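Local atomic coordinates of epoxyqueuosine reductase (Streptococcus thermophilus, PDB entry 5D6S), a protein that belongs to the QueG family of iron-sulfur proteins and holds cobalamin and two iron-sulfur clusters within a single chain. Residues Q110-K115 with M290-P295. Residues are numbered along the deposited sequence; the frame is centred on the assembly and turned at random.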
loop_
_atom_site.group_PDB
_atom_site.type_symbol
_atom_site.label_atom_id
_atom_site.label_comp_id
_atom_site.label_asym_id
_atom_site.label_seq_id
_atom_site.Cartn_x
_atom_site.Cartn_y
_atom_site.Cartn_z
ATOM N N GLN A 110 23.860 2.890 -0.196
ATOM C CA GLN A 110 25.187 2.469 -0.591
ATOM C C GLN A 110 25.282 0.955 -0.727
ATOM O O GLN A 110 24.999 0.240 0.219
ATOM C CB GLN A 110 26.244 2.998 0.387
ATOM C CG GLN A 110 27.434 3.596 -0.348
ATOM C CD GLN A 110 28.620 3.816 0.558
ATOM O OE1 GLN A 110 28.458 4.175 1.725
ATOM N NE2 GLN A 110 29.824 3.617 0.025
ATOM N N LYS A 111 25.706 0.484 -1.900
ATOM C CA LYS A 111 26.015 -0.938 -2.139
ATOM C C LYS A 111 26.775 -1.619 -0.964
ATOM O O LYS A 111 27.711 -1.058 -0.416
ATOM C CB LYS A 111 26.790 -1.056 -3.456
ATOM C CG LYS A 111 27.728 -2.249 -3.583
ATOM C CD LYS A 111 27.219 -3.326 -4.525
ATOM C CE LYS A 111 28.349 -4.296 -4.850
ATOM N NZ LYS A 111 27.942 -5.347 -5.821
ATOM N N THR A 112 26.335 -2.815 -0.573
ATOM C CA THR A 112 27.002 -3.599 0.478
ATOM C C THR A 112 27.147 -5.024 0.011
ATOM O O THR A 112 26.730 -5.344 -1.111
ATOM C CB THR A 112 26.185 -3.601 1.783
ATOM O OG1 THR A 112 25.667 -2.294 1.995
ATOM C CG2 THR A 112 27.058 -3.965 3.006
ATOM N N GLU A 113 27.735 -5.874 0.863
ATOM C CA GLU A 113 27.657 -7.359 0.723
ATOM C C GLU A 113 26.237 -7.882 0.430
ATOM O O GLU A 113 26.046 -8.800 -0.383
ATOM C CB GLU A 113 28.078 -8.102 2.001
ATOM C CG GLU A 113 29.202 -7.537 2.845
ATOM C CD GLU A 113 29.206 -8.179 4.228
ATOM O OE1 GLU A 113 29.291 -7.444 5.235
ATOM O OE2 GLU A 113 29.068 -9.420 4.303
ATOM N N PHE A 114 25.274 -7.267 1.120
ATOM C CA PHE A 114 23.897 -7.720 1.189
ATOM C C PHE A 114 22.992 -7.140 0.128
ATOM O O PHE A 114 22.855 -5.911 0.019
ATOM C CB PHE A 114 23.333 -7.326 2.527
ATOM C CG PHE A 114 24.059 -7.940 3.675
ATOM C CD1 PHE A 114 24.228 -9.335 3.741
ATOM C CD2 PHE A 114 24.573 -7.147 4.695
ATOM C CE1 PHE A 114 24.898 -9.911 4.798
ATOM C CE2 PHE A 114 25.240 -7.722 5.760
ATOM C CZ PHE A 114 25.404 -9.101 5.810
ATOM N N LYS A 115 22.338 -8.014 -0.639
ATOM C CA LYS A 115 21.419 -7.538 -1.672
ATOM C C LYS A 115 20.179 -6.921 -0.999
ATOM O O LYS A 115 19.815 -7.268 0.124
ATOM C CB LYS A 115 21.054 -8.635 -2.676
ATOM C CG LYS A 115 22.161 -9.644 -2.922
ATOM C CD LYS A 115 22.101 -10.308 -4.294
ATOM C CE LYS A 115 22.911 -11.601 -4.279
ATOM N NZ LYS A 115 23.626 -11.843 -5.555
ATOM N N MET A 290 14.935 0.728 0.978
ATOM C CA MET A 290 15.535 -0.331 0.159
ATOM C C MET A 290 16.361 -1.191 1.096
ATOM O O MET A 290 17.580 -1.133 1.077
ATOM C CB MET A 290 16.368 0.270 -0.973
ATOM C CG MET A 290 15.494 0.918 -2.032
ATOM S SD MET A 290 16.309 1.216 -3.598
ATOM C CE MET A 290 14.913 1.746 -4.597
ATOM N N PRO A 291 15.672 -1.971 1.943
ATOM C CA PRO A 291 16.334 -2.652 3.031
ATOM C C PRO A 291 17.134 -3.844 2.606
ATOM O O PRO A 291 16.791 -4.543 1.655
ATOM C CB PRO A 291 15.179 -3.064 3.939
ATOM C CG PRO A 291 14.031 -3.224 3.029
ATOM C CD PRO A 291 14.222 -2.256 1.917
ATOM N N GLU A 292 18.238 -4.030 3.302
ATOM C CA GLU A 292 19.128 -5.152 3.068
ATOM C C GLU A 292 18.398 -6.364 3.631
ATOM O O GLU A 292 17.958 -6.357 4.783
ATOM C CB GLU A 292 20.480 -4.918 3.770
ATOM C CG GLU A 292 21.275 -3.701 3.257
ATOM C CD GLU A 292 22.506 -3.396 4.105
ATOM O OE1 GLU A 292 23.649 -3.707 3.681
ATOM O OE2 GLU A 292 22.327 -2.893 5.228
ATOM N N LEU A 293 18.248 -7.391 2.809
ATOM C CA LEU A 293 17.325 -8.481 3.103
ATOM C C LEU A 293 17.782 -9.400 4.239
ATOM O O LEU A 293 17.019 -9.632 5.168
ATOM C CB LEU A 293 17.059 -9.295 1.842
ATOM C CG LEU A 293 16.404 -8.413 0.745
ATOM C CD1 LEU A 293 16.548 -9.055 -0.626
ATOM C CD2 LEU A 293 14.950 -8.141 1.075
ATOM N N LEU A 294 19.011 -9.909 4.195
ATOM C CA LEU A 294 19.442 -10.856 5.211
ATOM C C LEU A 294 19.519 -10.192 6.585
ATOM O O LEU A 294 19.160 -10.826 7.603
ATOM C CB LEU A 294 20.762 -11.524 4.829
ATOM C CG LEU A 294 20.639 -12.520 3.676
ATOM C CD1 LEU A 294 21.999 -12.767 3.042
ATOM C CD2 LEU A 294 20.002 -13.822 4.162
ATOM N N PRO A 295 19.962 -8.918 6.638
ATOM C CA PRO A 295 19.919 -8.240 7.945
ATOM C C PRO A 295 18.485 -8.014 8.387
ATOM O O PRO A 295 18.177 -8.139 9.582
ATOM C CB PRO A 295 20.628 -6.904 7.696
ATOM C CG PRO A 295 21.526 -7.150 6.526
ATOM C CD PRO A 295 20.815 -8.198 5.677
#
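Lys115 and Leu293 join the two backbones through one hydrogen bond, Leu293 N to Lys115 O at 3.1 Å, and the chains come nearest at Phe114 and Glu292, whose CA atoms are 5.7 Å apart. The bond is nearly straight, 174° at the hydrogen, and its donor is the first residue of the short helix 293-296, so an irregular loop supplies an acceptor for an N-H at the helix start. A second bond runs between side chains: Thr112 OG1 donates to Glu292 OE1 over 3.0 Å, reaching it from above the carboxylate plane. Glu292 occupies the N-cap position, yet its chain runs extended beyond CG, CD anti to CA (chi2 172°), and its OE1 meets the loop. Glu292 OE1 also lies at the edge of the Phe114 ring, 3.7 Å from Phe114 CD2, with carboxylate and ring planes 70° apart. One face of the ring receives Pro295, whose CG sits 3.9 Å from the centroid in a CH-pi contact; Glu113 CB covers the opposite face. Leu294 CD1 adds an oblique apolar touch at Phe114 CD1. Behind the contact, Leu293 and Leu294 pack on helix 318-331, and Pro291 and Gly117 are joined by backbone hydrogen bonding. The whole illustrates a helix N-terminus met by a distant loop, here joining the long connection between strand 93-100 and helix 128-144 to helix 293-296, ahead of the C-terminal helices.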